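Local coordinates for McyG protein (Microcystis aeruginosa PCC 7806, PDB 4R0M) that probably activates an aromatic acid as its adenylate for loading onto a carrier domain in microcystin synthesis, and binds phenylalanyl-adenylate, at residues E460-V464 and S465-A469. Sequence-based numbering, arbitrary orientation.
Sequences EGVKV and SYTAA
Lys-463 and Tyr-466 lie side by side and point the same way, the aliphatic chain of the lysine running along one flank of the phenol ring. The pairing rests on several carbons: CD of Lys-463 comes within 3.7 Å of CE2 of Tyr-466, and CE of Lys-463 lies 3.9 Å from the same ring atom. With chi1 at -156° the lysine chain leaves roughly opposite its own backbone N and stays extended through CE, which carries CG, CD and CE past CD2 and CE2 of the ring, bending only at chi4. At the ring edge, in its plane, sits the carbonyl O of Lys-463, 3.7 Å from CD2 of Tyr-466. An alanine in place of Lys-463 would remove the methylenes beyond CB, and the CD2–CE2 flank of the tyrosine would probably lose the CG, CD and CE contacts, leaving a gap beside it. Beyond this pair, Tyr-466 OH hydrogen-bonds to Arg-523, and its ring makes a cation-pi contact with Lys-528. Val-462 and Thr-467, both buried, cross at about a right angle, CG1 of Val-462 meeting OG1 of Thr-467 at 3.6 Å; both side chains also touch Ile-456 of helix 449-457. The backbone between them is a type II beta turn from Lys-463 to Tyr-466, with Ser-465 at positive phi (87°). The turn lies in the loop that leads from helix 449-457 into strand 468-474, an outer strand of a three-stranded mixed sheet, consistent with the small C-terminal subdomain of ANL-family adenylation enzymes.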
ATOM      1  N   GLU A 460     -26.501   5.560  -1.618  1.00 48.94           N
ATOM      2  CA  GLU A 460     -26.932   4.808  -0.447  1.00 50.34           C
ATOM      3  C   GLU A 460     -27.034   3.321  -0.792  1.00 50.44           C
ATOM      4  O   GLU A 460     -27.621   2.953  -1.816  1.00 51.16           O
ATOM      5  CB  GLU A 460     -28.284   5.343   0.043  1.00 52.66           C
ATOM      6  CG  GLU A 460     -28.953   4.527   1.142  1.00 55.30           C
ATOM      7  CD  GLU A 460     -28.163   4.522   2.437  1.00 57.92           C
ATOM      8  OE1 GLU A 460     -28.010   5.602   3.049  1.00 58.76           O
ATOM      9  OE2 GLU A 460     -27.698   3.433   2.845  1.00 59.25           O
ATOM     10  N   GLY A 461     -26.451   2.478   0.057  1.00 49.19           N
ATOM     11  CA  GLY A 461     -26.482   1.030  -0.146  1.00 47.60           C
ATOM     12  C   GLY A 461     -25.217   0.449  -0.753  1.00 46.70           C
ATOM     13  O   GLY A 461     -25.070  -0.772  -0.841  1.00 46.54           O
ATOM     14  N   VAL A 462     -24.305   1.323  -1.181  1.00 45.82           N
ATOM     15  CA  VAL A 462     -23.017   0.897  -1.730  1.00 44.98           C
ATOM     16  C   VAL A 462     -21.927   1.104  -0.679  1.00 45.46           C
ATOM     17  O   VAL A 462     -21.663   2.236  -0.259  1.00 46.46           O
ATOM     18  CB  VAL A 462     -22.668   1.659  -3.029  1.00 44.33           C
ATOM     19  CG1 VAL A 462     -21.289   1.261  -3.543  1.00 43.39           C
ATOM     20  CG2 VAL A 462     -23.728   1.412  -4.095  1.00 43.47           C
ATOM     21  N   LYS A 463     -21.305   0.007  -0.251  1.00 44.70           N
ATOM     22  CA  LYS A 463     -20.274   0.066   0.783  1.00 44.27           C
ATOM     23  C   LYS A 463     -18.952   0.563   0.208  1.00 42.89           C
ATOM     24  O   LYS A 463     -18.411  -0.023  -0.732  1.00 42.71           O
ATOM     25  CB  LYS A 463     -20.099  -1.291   1.468  1.00 45.33           C
ATOM     26  CG  LYS A 463     -19.522  -1.193   2.873  1.00 46.47           C
ATOM     27  CD  LYS A 463     -19.458  -2.556   3.547  1.00 47.48           C
ATOM     28  CE  LYS A 463     -18.819  -2.466   4.928  1.00 48.08           C
ATOM     29  NZ  LYS A 463     -19.666  -1.734   5.914  1.00 47.77           N
ATOM     30  N   VAL A 464     -18.451   1.640   0.778  1.00 41.98           N
ATOM     31  CA  VAL A 464     -17.231   2.275   0.326  1.00 40.48           C
ATOM     32  C   VAL A 464     -15.997   1.392   0.473  1.00 39.65           C
ATOM     33  O   VAL A 464     -15.790   0.777   1.485  1.00 39.69           O
ATOM     34  CB  VAL A 464     -17.045   3.617   1.038  1.00 40.47           C
ATOM     35  CG1 VAL A 464     -15.664   4.200   0.829  1.00 40.11           C
ATOM     36  CG2 VAL A 464     -18.068   4.610   0.563  1.00 40.27           C
ATOM     37  N   SER A 465     -15.171   1.415  -0.556  1.00 38.62           N
ATOM     38  CA  SER A 465     -13.934   0.666  -0.666  1.00 38.13           C
ATOM     39  C   SER A 465     -14.019  -0.759  -1.211  1.00 38.09           C
ATOM     40  O   SER A 465     -13.056  -1.457  -1.223  1.00 37.22           O
ATOM     41  CB  SER A 465     -13.223   0.624   0.661  1.00 37.93           C
ATOM     42  OG  SER A 465     -13.819  -0.278   1.528  1.00 38.73           O
ATOM     43  N   TYR A 466     -15.184  -1.154  -1.685  1.00 37.82           N
ATOM     44  CA  TYR A 466     -15.395  -2.442  -2.311  1.00 37.65           C
ATOM     45  C   TYR A 466     -15.866  -2.366  -3.743  1.00 38.15           C
ATOM     46  O   TYR A 466     -16.456  -3.283  -4.227  1.00 38.67           O
ATOM     47  CB  TYR A 466     -16.399  -3.246  -1.526  1.00 37.22           C
ATOM     48  CG  TYR A 466     -16.015  -3.538  -0.131  1.00 36.95           C
ATOM     49  CD1 TYR A 466     -15.248  -4.610   0.166  1.00 36.76           C
ATOM     50  CD2 TYR A 466     -16.432  -2.747   0.889  1.00 37.33           C
ATOM     51  CE1 TYR A 466     -14.886  -4.886   1.440  1.00 37.13           C
ATOM     52  CE2 TYR A 466     -16.078  -3.019   2.168  1.00 37.34           C
ATOM     53  CZ  TYR A 466     -15.307  -4.101   2.425  1.00 37.29           C
ATOM     54  OH  TYR A 466     -14.954  -4.393   3.686  1.00 37.91           O
ATOM     55  N   THR A 467     -15.650  -1.243  -4.395  1.00 37.62           N
ATOM     56  CA  THR A 467     -16.224  -0.980  -5.682  1.00 37.14           C
ATOM     57  C   THR A 467     -15.182  -0.977  -6.765  1.00 37.26           C
ATOM     58  O   THR A 467     -14.093  -0.610  -6.526  1.00 37.46           O
ATOM     59  CB  THR A 467     -16.976   0.335  -5.664  1.00 37.10           C
ATOM     60  OG1 THR A 467     -17.950   0.291  -4.647  1.00 37.11           O
ATOM     61  CG2 THR A 467     -17.660   0.542  -6.922  1.00 37.30           C
ATOM     62  N   ALA A 468     -15.517  -1.461  -7.945  1.00 37.50           N
ATOM     63  CA  ALA A 468     -14.599  -1.486  -9.082  1.00 37.82           C
ATOM     64  C   ALA A 468     -15.325  -1.246 -10.404  1.00 38.13           C
ATOM     65  O   ALA A 468     -16.468  -1.671 -10.584  1.00 37.79           O
ATOM     66  CB  ALA A 468     -13.842  -2.804  -9.128  1.00 38.04           C
ATOM     67  N   ALA A 469     -14.650  -0.557 -11.318  1.00 37.94           N
ATOM     68  CA  ALA A 469     -15.164  -0.332 -12.659  1.00 38.09           C
ATOM     69  C   ALA A 469     -14.095  -0.687 -13.689  1.00 38.94           C
ATOM     70  O   ALA A 469     -12.980  -0.162 -13.648  1.00 39.30           O
ATOM     71  CB  ALA A 469     -15.612   1.113 -12.819  1.00 38.35           C
TER